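Local coordinates for structural polyprotein, VP3 (Israeli acute paralysis virus, PDB 5CDD) that probably serves as a structural capsid protein, the VP3 part of a longer polyprotein, in the shell of a honeybee virus, at residues V144-A147 with F148-G151; A183-N187 with N188-I192. One frame throughout, in Å; residues are numbered along the deposited sequence.

In the fold
Both contacts lie at ends of strands in the jelly-roll domain that this chain shares with other picornavirus-like capsid proteins, and both are local. Interaction 1 comes first along the chain: it is the turn that leaves strand 132-144 in one sheet and enters strand 150-159 in the facing four-stranded sheet. Interaction 2 follows, where the loop before strand 189-194 runs into that strand, the antiparallel neighbour of 150-159 in the same sheet. Their centres are 23 Å apart and their nearest atoms about 7 Å, so they do not touch. Each also meets other subunits, so both loops lie where the sandwich borders other chains of the assembly.

Interaction 1. Residues V144-A147 with F148-G151; sequences VKTA and FHTG
Thr146 and His149 hold this tight turn together through both side chain and backbone. The hydroxyl OG1 of Thr146 lies at the edge of the imidazole, near its plane, 2.6 Å from His149 ND1 in a hydrogen bond whose direction is not settled. With chi1 at 68°, OG1 sits between its own backbone N and carbonyl carbon, where it also accepts a hydrogen bond from the backbone N of Phe148 at 3.2 Å. ND1 is gripped twice too: the backbone N of Thr146 donates to His149 ND1 over 3.2 Å, but from well out of the ring plane, by 37°.

The backbone makes a type I beta turn from Thr146 to His149. Its closing bond, His149 N to Thr146 O, is weak at 3.3 Å.

Van der Waals contacts fill in around these bonds. Thr146 CG2 rests 3.6 Å from His149 CE1, and CB of Lys145 lies 3.9 Å from His149 ND1, the lysine chain running antiparallel to the histidine side chain. Phe148 sets its CB against Thr146 OG1, and its ring meets that of Phe86 of a neighbouring subunit, the planes about 20° apart.

The other imidazole nitrogen, NE2, hydrogen-bonds to Ser253 O, and the side chain also touches Val256 of strand 255-265. His149 thus joins that region to the turn between strands 132-144 and 150-159, which crosses from one sheet of the sandwich to the other.

Interaction 2. Residues A183-N187 with N188-I192; sequences APSDN and NYKYI
Lys190 reaches back along the chain to Ser185 and bonds to its backbone carbonyl. The lysine CG is tucked over the backbone, flanked by N and C, with chi1 at 60°, and from there the chain runs extended through chi2 and chi3. A bend at the last torsion, chi4 -60°, then swings the ammonium onto the carbonyl: NZ donates to Ser185 O at 2.8 Å, in the carbonyl plane and with a C=O...N angle of 153°. The methylenes below the tip pass the same oxygen, CE at 3.2 Å and CD at 3.4 Å from Ser185 O. The carboxylate of Asp186 is not in contact, its OD1 lying 5.7 Å from Lys190 NZ, although the opposite charges may still attract weakly.

Ser185 OG comes within 4.1 Å of Lys190 CD, but its polar partner is elsewhere: it hydrogen-bonds to Glu154 on strand 150-159. In the jelly-roll this loop leads into strand 189-194, an outermost strand, within this chain, of the four-stranded sheet usually labelled CHEF, so Lys190 NZ links the loop to strand 189-194 and Ser185 OG links it to strand 150-159.

Asn188, two residues before Lys190, has its CG beside its own backbone N and anti to the carbonyl carbon. That torsion, together with the turn of the amide about chi2, brings OD1 to 3.6 Å from Pro184 O, two acceptors merely packed together. The amide nitrogen ND2 serves the sheet instead, bonding to Glu158 OE1 and to the backbone O of Phe157. One residue earlier, the bond from CA to CB of Asn187 points away from the residues that follow, although CB still touches the backbone N of Asn188; Asn187 packs on Asn67 of a neighbouring subunit, while Tyr189 meets Phe15 of another chain edge-to-face.

Interaction 1. Residues V144-A147 with F148-G151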
ATOM      1  N   VAL B 144     -25.077 -49.681  43.048  1.00 40.49           N
ATOM      2  CA  VAL B 144     -25.076 -49.328  44.459  1.00 40.79           C
ATOM      3  C   VAL B 144     -25.384 -50.580  45.275  1.00 41.60           C
ATOM      4  O   VAL B 144     -26.535 -51.002  45.375  1.00 41.85           O
ATOM      5  CB  VAL B 144     -26.123 -48.242  44.754  1.00 40.20           C
ATOM      6  CG1 VAL B 144     -26.024 -47.815  46.199  1.00 40.25           C
ATOM      7  CG2 VAL B 144     -25.907 -47.046  43.833  1.00 38.63           C
ATOM      8  N   LYS B 145     -24.343 -51.160  45.865  1.00 42.49           N
ATOM      9  CA  LYS B 145     -24.482 -52.389  46.639  1.00 43.00           C
ATOM     10  C   LYS B 145     -23.620 -52.395  47.901  1.00 43.81           C
ATOM     11  O   LYS B 145     -23.153 -51.355  48.361  1.00 44.78           O
ATOM     12  CB  LYS B 145     -24.062 -53.566  45.762  1.00 42.53           C
ATOM     13  CG  LYS B 145     -22.581 -53.518  45.411  1.00 41.80           C
ATOM     14  CD  LYS B 145     -22.165 -54.623  44.465  1.00 43.52           C
ATOM     15  CE  LYS B 145     -20.648 -54.726  44.407  1.00 43.85           C
ATOM     16  NZ  LYS B 145     -20.016 -53.423  44.071  1.00 43.36           N
ATOM     17  N   THR B 146     -23.428 -53.592  48.453  1.00 44.80           N
ATOM     18  CA  THR B 146     -22.600 -53.793  49.639  1.00 45.30           C
ATOM     19  C   THR B 146     -21.524 -54.792  49.224  1.00 45.87           C
ATOM     20  O   THR B 146     -21.573 -55.340  48.121  1.00 46.21           O
ATOM     21  CB  THR B 146     -23.395 -54.397  50.819  1.00 44.20           C
ATOM     22  OG1 THR B 146     -23.767 -55.744  50.511  1.00 44.30           O
ATOM     23  CG2 THR B 146     -24.647 -53.584  51.095  1.00 43.68           C
ATOM     24  N   ALA B 147     -20.556 -55.033  50.098  1.00 46.09           N
ATOM     25  CA  ALA B 147     -19.487 -55.967  49.777  1.00 47.26           C
ATOM     26  C   ALA B 147     -19.981 -57.409  49.791  1.00 48.43           C
ATOM     27  O   ALA B 147     -19.240 -58.328  49.443  1.00 48.33           O
ATOM     28  CB  ALA B 147     -18.338 -55.799  50.760  1.00 46.93           C
ATOM     29  N   PHE B 148     -21.237 -57.602  50.179  1.00 49.46           N
ATOM     30  CA  PHE B 148     -21.810 -58.941  50.256  1.00 49.69           C
ATOM     31  C   PHE B 148     -22.606 -59.355  49.025  1.00 49.78           C
ATOM     32  O   PHE B 148     -22.942 -60.531  48.868  1.00 51.00           O
ATOM     33  CB  PHE B 148     -22.679 -59.051  51.510  1.00 49.78           C
ATOM     34  CG  PHE B 148     -21.925 -58.783  52.779  1.00 50.31           C
ATOM     35  CD1 PHE B 148     -20.866 -59.603  53.157  1.00 49.99           C
ATOM     36  CD2 PHE B 148     -22.242 -57.689  53.577  1.00 50.67           C
ATOM     37  CE1 PHE B 148     -20.131 -59.336  54.307  1.00 50.44           C
ATOM     38  CE2 PHE B 148     -21.512 -57.413  54.732  1.00 51.10           C
ATOM     39  CZ  PHE B 148     -20.454 -58.238  55.097  1.00 51.00           C
ATOM     40  N   HIS B 149     -22.907 -58.399  48.152  1.00 48.72           N
ATOM     41  CA  HIS B 149     -23.653 -58.713  46.940  1.00 47.13           C
ATOM     42  C   HIS B 149     -22.714 -59.229  45.860  1.00 47.60           C
ATOM     43  O   HIS B 149     -21.604 -58.722  45.685  1.00 47.85           O
ATOM     44  CB  HIS B 149     -24.397 -57.483  46.412  1.00 45.07           C
ATOM     45  CG  HIS B 149     -25.502 -57.010  47.305  1.00 43.66           C
ATOM     46  ND1 HIS B 149     -25.281 -56.220  48.412  1.00 43.56           N
ATOM     47  CD2 HIS B 149     -26.840 -57.213  47.250  1.00 42.39           C
ATOM     48  CE1 HIS B 149     -26.433 -55.952  48.999  1.00 42.41           C
ATOM     49  NE2 HIS B 149     -27.396 -56.544  48.314  1.00 41.95           N
ATOM     50  N   THR B 150     -23.164 -60.253  45.144  1.00 48.20           N
ATOM     51  CA  THR B 150     -22.376 -60.834  44.068  1.00 48.77           C
ATOM     52  C   THR B 150     -23.277 -61.068  42.863  1.00 48.87           C
ATOM     53  O   THR B 150     -24.504 -61.066  42.979  1.00 48.56           O
ATOM     54  CB  THR B 150     -21.731 -62.174  44.490  1.00 49.35           C
ATOM     55  OG1 THR B 150     -22.753 -63.094  44.893  1.00 49.45           O
ATOM     56  CG2 THR B 150     -20.762 -61.955  45.642  1.00 48.75           C
ATOM     57  N   GLY B 151     -22.660 -61.266  41.705  1.00 48.77           N
ATOM     58  CA  GLY B 151     -23.422 -61.480  40.490  1.00 48.73           C
ATOM     59  C   GLY B 151     -22.706 -60.797  39.345  1.00 48.39           C
ATOM     60  O   GLY B 151     -21.709 -60.111  39.565  1.00 48.91           O
TER

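Interaction 2. Residues A183-N187 with N188-I192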
ATOM      1  N   ALA B 183     -32.222 -63.152  21.405  1.00 49.53           N
ATOM      2  CA  ALA B 183     -31.222 -62.104  21.232  1.00 48.04           C
ATOM      3  C   ALA B 183     -29.874 -62.466  21.843  1.00 47.25           C
ATOM      4  O   ALA B 183     -29.515 -61.970  22.914  1.00 47.08           O
ATOM      5  CB  ALA B 183     -31.734 -60.800  21.835  1.00 46.99           C
ATOM      6  N   PRO B 184     -29.116 -63.347  21.169  1.00 46.88           N
ATOM      7  CA  PRO B 184     -27.793 -63.798  21.616  1.00 46.73           C
ATOM      8  C   PRO B 184     -26.737 -62.698  21.519  1.00 47.54           C
ATOM      9  O   PRO B 184     -26.502 -62.151  20.441  1.00 48.37           O
ATOM     10  CB  PRO B 184     -27.483 -64.959  20.667  1.00 46.27           C
ATOM     11  CG  PRO B 184     -28.841 -65.445  20.245  1.00 47.52           C
ATOM     12  CD  PRO B 184     -29.569 -64.150  20.022  1.00 46.88           C
ATOM     13  N   SER B 185     -26.097 -62.383  22.640  1.00 47.58           N
ATOM     14  CA  SER B 185     -25.070 -61.344  22.659  1.00 47.90           C
ATOM     15  C   SER B 185     -23.667 -61.941  22.672  1.00 48.55           C
ATOM     16  O   SER B 185     -22.777 -61.444  23.363  1.00 49.54           O
ATOM     17  CB  SER B 185     -25.246 -60.456  23.889  1.00 47.65           C
ATOM     18  OG  SER B 185     -25.035 -61.197  25.077  1.00 46.68           O
ATOM     19  N   ASP B 186     -23.470 -63.002  21.901  1.00 49.28           N
ATOM     20  CA  ASP B 186     -22.176 -63.666  21.844  1.00 50.46           C
ATOM     21  C   ASP B 186     -21.196 -62.942  20.934  1.00 49.89           C
ATOM     22  O   ASP B 186     -20.001 -62.891  21.218  1.00 49.57           O
ATOM     23  CB  ASP B 186     -22.350 -65.107  21.357  1.00 53.34           C
ATOM     24  CG  ASP B 186     -23.298 -65.909  22.231  1.00 57.03           C
ATOM     25  OD1 ASP B 186     -23.020 -66.054  23.442  1.00 59.08           O
ATOM     26  OD2 ASP B 186     -24.322 -66.395  21.706  1.00 58.21           O
ATOM     27  N   ASN B 187     -21.710 -62.380  19.845  1.00 49.79           N
ATOM     28  CA  ASN B 187     -20.883 -61.673  18.871  1.00 48.92           C
ATOM     29  C   ASN B 187     -20.898 -60.161  19.049  1.00 47.68           C
ATOM     30  O   ASN B 187     -20.049 -59.460  18.502  1.00 47.20           O
ATOM     31  CB  ASN B 187     -21.352 -62.017  17.457  1.00 50.38           C
ATOM     32  CG  ASN B 187     -21.150 -63.479  17.117  1.00 51.31           C
ATOM     33  OD1 ASN B 187     -21.785 -64.007  16.204  1.00 52.52           O
ATOM     34  ND2 ASN B 187     -20.254 -64.140  17.843  1.00 51.05           N
ATOM     35  N   ASN B 188     -21.863 -59.661  19.809  1.00 46.80           N
ATOM     36  CA  ASN B 188     -21.982 -58.229  20.038  1.00 45.86           C
ATOM     37  C   ASN B 188     -20.906 -57.685  20.962  1.00 45.17           C
ATOM     38  O   ASN B 188     -20.385 -58.402  21.816  1.00 46.12           O
ATOM     39  CB  ASN B 188     -23.353 -57.903  20.632  1.00 45.60           C
ATOM     40  CG  ASN B 188     -24.482 -58.203  19.679  1.00 46.42           C
ATOM     41  OD1 ASN B 188     -24.664 -59.343  19.251  1.00 48.57           O
ATOM     42  ND2 ASN B 188     -25.252 -57.178  19.336  1.00 47.44           N
ATOM     43  N   TYR B 189     -20.569 -56.414  20.776  1.00 44.16           N
ATOM     44  CA  TYR B 189     -19.586 -55.756  21.622  1.00 43.41           C
ATOM     45  C   TYR B 189     -20.244 -55.632  22.988  1.00 43.23           C
ATOM     46  O   TYR B 189     -21.373 -55.151  23.091  1.00 43.22           O
ATOM     47  CB  TYR B 189     -19.258 -54.368  21.075  1.00 43.76           C
ATOM     48  CG  TYR B 189     -18.099 -54.345  20.107  1.00 45.07           C
ATOM     49  CD1 TYR B 189     -16.788 -54.479  20.563  1.00 46.14           C
ATOM     50  CD2 TYR B 189     -18.310 -54.192  18.738  1.00 45.00           C
ATOM     51  CE1 TYR B 189     -15.711 -54.458  19.678  1.00 47.44           C
ATOM     52  CE2 TYR B 189     -17.242 -54.172  17.844  1.00 46.65           C
ATOM     53  CZ  TYR B 189     -15.947 -54.305  18.321  1.00 48.20           C
ATOM     54  OH  TYR B 189     -14.886 -54.277  17.443  1.00 49.17           O
ATOM     55  N   LYS B 190     -19.550 -56.067  24.034  1.00 42.95           N
ATOM     56  CA  LYS B 190     -20.123 -56.000  25.373  1.00 42.33           C
ATOM     57  C   LYS B 190     -19.103 -55.945  26.499  1.00 41.40           C
ATOM     58  O   LYS B 190     -17.896 -56.061  26.282  1.00 41.27           O
ATOM     59  CB  LYS B 190     -21.042 -57.203  25.602  1.00 43.30           C
ATOM     60  CG  LYS B 190     -20.337 -58.547  25.484  1.00 43.63           C
ATOM     61  CD  LYS B 190     -21.278 -59.697  25.797  1.00 45.64           C
ATOM     62  CE  LYS B 190     -20.586 -61.037  25.601  1.00 46.36           C
ATOM     63  NZ  LYS B 190     -20.111 -61.207  24.197  1.00 48.08           N
ATOM     64  N   TYR B 191     -19.619 -55.764  27.710  1.00 40.10           N
ATOM     65  CA  TYR B 191     -18.809 -55.712  28.916  1.00 38.50           C
ATOM     66  C   TYR B 191     -19.590 -56.401  30.026  1.00 39.09           C
ATOM     67  O   TYR B 191     -20.801 -56.212  30.154  1.00 39.69           O
ATOM     68  CB  TYR B 191     -18.526 -54.269  29.332  1.00 36.27           C
ATOM     69  CG  TYR B 191     -17.722 -54.181  30.608  1.00 34.81           C
ATOM     70  CD1 TYR B 191     -16.361 -54.482  30.616  1.00 34.61           C
ATOM     71  CD2 TYR B 191     -18.330 -53.853  31.819  1.00 34.10           C
ATOM     72  CE1 TYR B 191     -15.625 -54.459  31.797  1.00 34.89           C
ATOM     73  CE2 TYR B 191     -17.603 -53.829  33.008  1.00 34.25           C
ATOM     74  CZ  TYR B 191     -16.252 -54.133  32.989  1.00 34.74           C
ATOM     75  OH  TYR B 191     -15.524 -54.113  34.158  1.00 35.56           O
ATOM     76  N   ILE B 192     -18.899 -57.205  30.825  1.00 39.15           N
ATOM     77  CA  ILE B 192     -19.544 -57.905  31.922  1.00 38.85           C
ATOM     78  C   ILE B 192     -19.051 -57.347  33.248  1.00 39.12           C
ATOM     79  O   ILE B 192     -17.893 -57.531  33.622  1.00 40.37           O
ATOM     80  CB  ILE B 192     -19.260 -59.418  31.861  1.00 38.12           C
ATOM     81  CG1 ILE B 192     -19.865 -59.998  30.582  1.00 38.04           C
ATOM     82  CG2 ILE B 192     -19.842 -60.110  33.085  1.00 37.45           C
ATOM     83  CD1 ILE B 192     -19.635 -61.479  30.409  1.00 40.12           C
TER